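Local atomic coordinates of HIAXHD3 (Humicola insolens, PDB entry 3ZXK), a protein that acts as an exo-arabinofuranosidase of glycoside hydrolase family 43, probably removing arabinofuranose side chains from xylan. Residues 458-464 and 476-482; 420-426 and 441-447. One frame throughout, in Å; residues are numbered along the deposited sequence.

How the interactions relate
Both interactions are antiparallel beta hairpins of the C-terminal concanavalin A-like domain, a beta sandwich, and they illustrate how two sheets close over a shared core. Along the chain they come in series: interaction 2 (420-426 with 441-447) is complete before interaction 1 (458-464 with 476-482) begins. Interaction 2 forms the margin of one sheet, ending at strand 436-448, while interaction 1 lies in the facing sheet, between strands 380-388 and 490-497. Their centres are about 13 Å apart. The sheets meet where Phe479 CD1 lies 3.7 Å from Met423 CE and where Tyr481 sets its ring against Ile421 and its OH against Pro447, so side chains of the two hairpins meet between the sheets.

Interaction 1 of 2, residues 458-464 and 476-482; sequences WLRIDAD and TTTFYYS
Arg460 lies flat on the ring of Tyr480 across a beta hairpin whose strands, 458-464 and 476-482, run antiparallel within one sheet of the concanavalin A-like sandwich. The pair shows how a cation-pi stack can be fixed in rotation by a carboxylate at the guanidinium edge; Tyr489 makes a further cation-pi contact with Arg460. Guanidinium and ring planes differ by only 22°, and Arg460 CZ stands 4.2 Å from the ring centroid of Tyr480, with NH2 over the middle of the face. With CG anti to the backbone N (chi1 174°) and a bend at chi3, the arginine chain turns its planar end along its own strand to Asp462. There NE meets OD1 and NH2 meets OD2 of Asp462, two nearly straight bonds on the syn sides of the carboxylate; OD1 is also bound by Ser382. With an alanine here, the Asp462 carboxylate would probably lose its charged mate, keeping Ser382, and the Tyr480 face its stacking partner. Tyr480 OH lies 2.7 Å from Thr478 OG1, a hydrogen bond in which either may donate. Six backbone hydrogen bonds join the strands, among them Asp462 N to Thr478 O at 2.9 Å. On the opposite face of the sheet the side chains are mostly apolar: Ile461 CG1 lies 3.7 Å from Phe479 CE2, and Ile461 CG2 presses to a tight 3.4 Å against Thr477 CG2.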
loop_
_atom_site.group_PDB
_atom_site.type_symbol
_atom_site.label_atom_id
_atom_site.label_comp_id
_atom_site.label_asym_id
_atom_site.label_seq_id
_atom_site.Cartn_x
_atom_site.Cartn_y
_atom_site.Cartn_z
ATOM N N TRP A 458 23.197 9.361 -11.320
ATOM C CA TRP A 458 22.062 8.491 -11.518
ATOM C C TRP A 458 22.312 7.234 -10.760
ATOM O O TRP A 458 23.392 6.623 -10.866
ATOM C CB TRP A 458 21.888 8.157 -12.987
ATOM C CG TRP A 458 21.682 9.360 -13.879
ATOM C CD1 TRP A 458 22.524 10.471 -14.053
ATOM C CD2 TRP A 458 20.584 9.561 -14.841
ATOM N NE1 TRP A 458 21.995 11.335 -14.992
ATOM C CE2 TRP A 458 20.836 10.847 -15.498
ATOM C CE3 TRP A 458 19.438 8.842 -15.181
ATOM C CZ2 TRP A 458 19.978 11.362 -16.468
ATOM C CZ3 TRP A 458 18.580 9.373 -16.151
ATOM C CH2 TRP A 458 18.846 10.608 -16.777
ATOM N N LEU A 459 21.326 6.855 -9.971
ATOM C CA LEU A 459 21.418 5.707 -9.096
ATOM C C LEU A 459 20.319 4.713 -9.449
ATOM O O LEU A 459 19.123 5.058 -9.419
ATOM C CB LEU A 459 21.305 6.142 -7.630
ATOM C CG LEU A 459 22.429 7.064 -7.138
ATOM C CD1 LEU A 459 22.150 7.515 -5.702
ATOM C CD2 LEU A 459 23.813 6.389 -7.273
ATOM N N ARG A 460 20.722 3.477 -9.696
ATOM C CA ARG A 460 19.834 2.459 -10.226
ATOM C C ARG A 460 19.756 1.208 -9.373
ATOM O O ARG A 460 20.778 0.657 -8.982
ATOM C CB ARG A 460 20.300 2.101 -11.651
ATOM C CG ARG A 460 19.588 0.930 -12.339
ATOM C CD ARG A 460 19.976 0.809 -13.808
ATOM N NE ARG A 460 20.018 -0.606 -14.166
ATOM C CZ ARG A 460 20.721 -1.104 -15.179
ATOM N NH1 ARG A 460 21.389 -0.293 -15.987
ATOM N NH2 ARG A 460 20.717 -2.412 -15.402
ATOM N N ILE A 461 18.530 0.759 -9.122
ATOM C CA ILE A 461 18.272 -0.451 -8.328
ATOM C C ILE A 461 17.521 -1.443 -9.220
ATOM O O ILE A 461 16.393 -1.161 -9.662
ATOM C CB ILE A 461 17.410 -0.151 -7.077
ATOM C CG1 ILE A 461 18.067 0.865 -6.123
ATOM C CG2 ILE A 461 17.096 -1.428 -6.301
ATOM C CD1 ILE A 461 17.161 1.309 -4.990
ATOM N N ASP A 462 18.104 -2.607 -9.474
ATOM C CA ASP A 462 17.401 -3.636 -10.293
ATOM C C ASP A 462 16.905 -4.693 -9.314
ATOM O O ASP A 462 17.694 -5.496 -8.808
ATOM C CB ASP A 462 18.332 -4.300 -11.332
ATOM C CG ASP A 462 18.642 -3.417 -12.530
ATOM O OD1 ASP A 462 18.345 -2.203 -12.470
ATOM O OD2 ASP A 462 19.219 -3.946 -13.527
ATOM N N ALA A 463 15.599 -4.692 -9.057
ATOM C CA ALA A 463 15.003 -5.579 -8.068
ATOM C C ALA A 463 14.236 -6.738 -8.668
ATOM O O ALA A 463 13.437 -6.578 -9.566
ATOM C CB ALA A 463 14.054 -4.797 -7.181
ATOM N N ASP A 464 14.444 -7.914 -8.119
ATOM C CA ASP A 464 13.653 -9.066 -8.517
ATOM C C ASP A 464 12.701 -9.388 -7.376
ATOM O O ASP A 464 13.152 -9.739 -6.262
ATOM C CB ASP A 464 14.586 -10.259 -8.794
ATOM C CG ASP A 464 13.829 -11.507 -9.268
ATOM O OD1 ASP A 464 12.613 -11.406 -9.471
ATOM O OD2 ASP A 464 14.440 -12.581 -9.430
ATOM N N THR A 476 17.336 -11.701 -5.435
ATOM C CA THR A 476 18.396 -10.721 -5.254
ATOM C C THR A 476 18.149 -9.445 -6.058
ATOM O O THR A 476 17.432 -9.427 -7.086
ATOM C CB THR A 476 19.778 -11.287 -5.641
ATOM O OG1 THR A 476 19.753 -11.646 -7.024
ATOM C CG2 THR A 476 20.145 -12.510 -4.796
ATOM N N THR A 477 18.752 -8.376 -5.549
ATOM C CA THR A 477 18.762 -7.057 -6.163
ATOM C C THR A 477 20.200 -6.628 -6.399
ATOM O O THR A 477 21.096 -6.901 -5.580
ATOM C CB THR A 477 18.074 -6.032 -5.235
ATOM O OG1 THR A 477 16.668 -6.294 -5.219
ATOM C CG2 THR A 477 18.308 -4.582 -5.712
ATOM N N THR A 478 20.413 -5.959 -7.531
ATOM C CA THR A 478 21.728 -5.377 -7.860
ATOM C C THR A 478 21.651 -3.851 -7.995
ATOM O O THR A 478 20.579 -3.297 -8.237
ATOM C CB THR A 478 22.345 -6.013 -9.114
ATOM O OG1 THR A 478 21.416 -5.980 -10.203
ATOM C CG2 THR A 478 22.740 -7.487 -8.806
ATOM N N PHE A 479 22.787 -3.184 -7.787
ATOM C CA PHE A 479 22.857 -1.733 -7.733
ATOM C C PHE A 479 23.872 -1.197 -8.752
ATOM O O PHE A 479 24.929 -1.812 -8.968
ATOM C CB PHE A 479 23.260 -1.281 -6.321
ATOM C CG PHE A 479 22.249 -1.637 -5.243
ATOM C CD1 PHE A 479 22.277 -2.875 -4.592
ATOM C CD2 PHE A 479 21.270 -0.722 -4.873
ATOM C CE1 PHE A 479 21.335 -3.204 -3.619
ATOM C CE2 PHE A 479 20.338 -1.036 -3.889
ATOM C CZ PHE A 479 20.353 -2.283 -3.272
ATOM N N TYR A 480 23.551 -0.054 -9.358
ATOM C CA TYR A 480 24.385 0.550 -10.400
ATOM C C TYR A 480 24.401 2.065 -10.251
ATOM O O TYR A 480 23.481 2.637 -9.670
ATOM C CB TYR A 480 23.813 0.228 -11.793
ATOM C CG TYR A 480 23.552 -1.238 -12.026
ATOM C CD1 TYR A 480 22.428 -1.846 -11.457
ATOM C CD2 TYR A 480 24.426 -2.028 -12.797
ATOM C CE1 TYR A 480 22.170 -3.169 -11.633
ATOM C CE2 TYR A 480 24.173 -3.384 -12.985
ATOM C CZ TYR A 480 23.039 -3.941 -12.370
ATOM O OH TYR A 480 22.707 -5.266 -12.476
ATOM N N TYR A 481 25.461 2.688 -10.760
ATOM C CA TYR A 481 25.490 4.137 -10.848
ATOM C C TYR A 481 25.904 4.570 -12.234
ATOM O O TYR A 481 26.536 3.802 -12.958
ATOM C CB TYR A 481 26.442 4.739 -9.798
ATOM C CG TYR A 481 27.908 4.407 -10.059
ATOM C CD1 TYR A 481 28.716 5.230 -10.871
ATOM C CD2 TYR A 481 28.492 3.270 -9.504
ATOM C CE1 TYR A 481 30.042 4.904 -11.128
ATOM C CE2 TYR A 481 29.831 2.972 -9.729
ATOM C CZ TYR A 481 30.597 3.779 -10.557
ATOM O OH TYR A 481 31.939 3.479 -10.786
ATOM N N SER A 482 25.504 5.791 -12.580
ATOM C CA SER A 482 25.978 6.492 -13.767
ATOM C C SER A 482 26.417 7.897 -13.416
ATOM O O SER A 482 25.700 8.649 -12.754
ATOM C CB SER A 482 24.915 6.559 -14.866
ATOM O OG SER A 482 25.391 7.332 -15.961
HETATM O O HOH W 1 17.719 -8.445 -9.622
HETATM O O HOH W 2 16.702 -13.195 -7.927
#

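Interaction 2 of 2, residues 420-426 and 441-447; sequences RIVMVDD and RVAANGP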
loop_
_atom_site.group_PDB
_atom_site.type_symbol
_atom_site.label_atom_id
_atom_site.label_comp_id
_atom_site.label_asym_id
_atom_site.label_seq_id
_atom_site.Cartn_x
_atom_site.Cartn_y
_atom_site.Cartn_z
ATOM N N ARG A 420 31.908 10.450 -2.359
ATOM C CA ARG A 420 32.125 9.225 -3.094
ATOM C C ARG A 420 30.915 8.326 -3.066
ATOM O O ARG A 420 30.088 8.362 -2.134
ATOM C CB ARG A 420 33.337 8.483 -2.569
ATOM C CG ARG A 420 33.077 7.691 -1.316
ATOM C CD ARG A 420 34.278 6.844 -0.991
ATOM N NE ARG A 420 34.028 5.864 0.051
ATOM C CZ ARG A 420 34.023 6.124 1.355
ATOM N NH1 ARG A 420 34.214 7.365 1.829
ATOM N NH2 ARG A 420 33.825 5.130 2.193
ATOM N N ILE A 421 30.829 7.508 -4.095
ATOM C CA ILE A 421 29.765 6.521 -4.193
ATOM C C ILE A 421 30.103 5.302 -3.356
ATOM O O ILE A 421 31.248 4.861 -3.352
ATOM C CB ILE A 421 29.529 6.116 -5.662
ATOM C CG1 ILE A 421 29.251 7.378 -6.471
ATOM C CG2 ILE A 421 28.373 5.136 -5.806
ATOM C CD1 ILE A 421 29.327 7.187 -7.959
ATOM N N VAL A 422 29.111 4.798 -2.627
ATOM C CA VAL A 422 29.225 3.586 -1.818
ATOM C C VAL A 422 28.006 2.690 -2.031
ATOM O O VAL A 422 26.910 3.175 -2.391
ATOM C CB VAL A 422 29.360 3.905 -0.295
ATOM C CG1 VAL A 422 30.651 4.672 0.004
ATOM C CG2 VAL A 422 28.150 4.690 0.203
ATOM N N MET A 423 28.194 1.393 -1.822
ATOM C CA MET A 423 27.079 0.466 -1.719
ATOM C C MET A 423 27.132 -0.112 -0.304
ATOM O O MET A 423 28.161 -0.610 0.099
ATOM C CB MET A 423 27.165 -0.614 -2.830
ATOM C CG MET A 423 25.983 -1.565 -2.872
ATOM S SD MET A 423 26.140 -2.929 -1.693
ATOM C CE MET A 423 24.655 -3.914 -1.961
ATOM N N VAL A 424 26.018 -0.005 0.426
ATOM C CA VAL A 424 25.868 -0.419 1.817
ATOM C C VAL A 424 24.837 -1.548 1.929
ATOM O O VAL A 424 23.723 -1.480 1.354
ATOM C CB VAL A 424 25.437 0.796 2.681
ATOM C CG1 VAL A 424 24.982 0.392 4.092
ATOM C CG2 VAL A 424 26.541 1.854 2.703
ATOM N N ASP A 425 25.185 -2.591 2.685
ATOM C CA ASP A 425 24.236 -3.658 2.930
ATOM C C ASP A 425 24.172 -3.972 4.422
ATOM O O ASP A 425 24.701 -3.219 5.231
ATOM C CB ASP A 425 24.541 -4.888 2.042
ATOM C CG ASP A 425 25.876 -5.557 2.363
ATOM O OD1 ASP A 425 26.601 -5.168 3.305
ATOM O OD2 ASP A 425 26.194 -6.549 1.656
ATOM N N ASP A 426 23.485 -5.052 4.786
ATOM C CA ASP A 426 23.326 -5.444 6.197
ATOM C C ASP A 426 22.678 -4.363 7.073
ATOM O O ASP A 426 23.031 -4.196 8.241
ATOM C CB ASP A 426 24.651 -5.902 6.808
ATOM C CG ASP A 426 24.457 -6.639 8.121
ATOM O OD1 ASP A 426 23.516 -7.475 8.213
ATOM O OD2 ASP A 426 25.242 -6.387 9.071
ATOM N N ARG A 441 26.991 -1.826 6.635
ATOM C CA ARG A 441 28.425 -1.704 6.388
ATOM C C ARG A 441 28.598 -1.380 4.911
ATOM O O ARG A 441 27.756 -1.782 4.103
ATOM C CB ARG A 441 29.144 -3.023 6.718
ATOM C CG ARG A 441 28.516 -4.242 6.038
ATOM C CD ARG A 441 29.469 -5.420 5.938
ATOM N NE ARG A 441 29.002 -6.383 4.941
ATOM C CZ ARG A 441 28.287 -7.479 5.207
ATOM N NH1 ARG A 441 27.933 -7.782 6.454
ATOM N NH2 ARG A 441 27.922 -8.287 4.218
ATOM N N VAL A 442 29.671 -0.658 4.582
ATOM C CA VAL A 442 30.057 -0.448 3.195
ATOM C C VAL A 442 30.568 -1.753 2.607
ATOM O O VAL A 442 31.593 -2.290 3.028
ATOM C CB VAL A 442 31.057 0.707 3.006
ATOM C CG1 VAL A 442 31.516 0.797 1.555
ATOM C CG2 VAL A 442 30.425 2.027 3.449
ATOM N N ALA A 443 29.827 -2.273 1.636
ATOM C CA ALA A 443 30.181 -3.530 1.013
ATOM C C ALA A 443 31.092 -3.274 -0.177
ATOM O O ALA A 443 31.883 -4.128 -0.546
ATOM C CB ALA A 443 28.924 -4.282 0.580
ATOM N N ALA A 444 30.971 -2.094 -0.781
ATOM C CA ALA A 444 31.877 -1.695 -1.873
ATOM C C ALA A 444 31.973 -0.186 -1.984
ATOM O O ALA A 444 30.989 0.521 -1.805
ATOM C CB ALA A 444 31.436 -2.282 -3.214
ATOM N N ASN A 445 33.175 0.293 -2.275
ATOM C CA ASN A 445 33.384 1.711 -2.593
ATOM C C ASN A 445 33.429 1.912 -4.089
ATOM O O ASN A 445 34.162 1.213 -4.831
ATOM C CB ASN A 445 34.683 2.234 -1.959
ATOM C CG ASN A 445 34.603 2.286 -0.446
ATOM O OD1 ASN A 445 33.942 3.146 0.112
ATOM N ND2 ASN A 445 35.243 1.338 0.214
ATOM N N GLY A 446 32.662 2.896 -4.532
ATOM C CA GLY A 446 32.778 3.394 -5.894
ATOM C C GLY A 446 33.711 4.592 -5.908
ATOM O O GLY A 446 34.433 4.832 -4.937
ATOM N N PRO A 447 33.688 5.348 -6.995
ATOM C CA PRO A 447 34.650 6.433 -7.157
ATOM C C PRO A 447 34.325 7.703 -6.375
ATOM O O PRO A 447 33.166 7.928 -5.968
ATOM C CB PRO A 447 34.542 6.761 -8.649
ATOM C CG PRO A 447 33.129 6.430 -8.992
ATOM C CD PRO A 447 32.758 5.240 -8.137
HETATM O O HOH W 3 28.598 -7.598 1.767
#
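Arg420 grips the side-chain oxygen of Asn445 with two nitrogens at once, a side-on fork in which both donors converge on one atom. Arg420 NE reaches Asn445 OD1 at 2.7 Å and NH2 also bonds to it; the oxygen lies near the guanidinium plane, yet both nitrogens approach from the same face of the amide, whose plane is turned 45° from the guanidinium. At the far end of the hairpin the ion pair of Asp425 and Arg441 is built differently. Asp425 OD1 sits 3.1 Å from Arg441 NE but over the guanidinium face, so charge rather than a directed N-H holds it, and the two planes stand at 90°. A water completes the link, donating to Asp425 OD2 and accepting from Arg441 NH2 at the guanidinium edge.

Between these ends, a classic beta bulge interrupts the antiparallel ladder: two residues, Ala443 and Ala444, stand opposite the single Met423, whose carbonyl oxygen accepts from Ala443 N at 2.8 Å and from Ala444 N at a longer 3.3 Å. The shift of one residue lets Val424 pair with Val442, where their CG2 methyls meet at 4.0 Å. Met423, bent at chi2 (-83°), brings SD within 3.8 Å of Ala443 CB, and Ile421 CD1 lies 3.9 Å from Pro447 CD.

Strand 406-415 continues the sheet beyond 420-426, its Trp413 touching Val422, Val424 and Val442. From the facing sheet, strands 476-482 and 490-497 pack against the other side, with Pro494 on Met423 and Ala443, and Leu492 on Ile421 and Ala444.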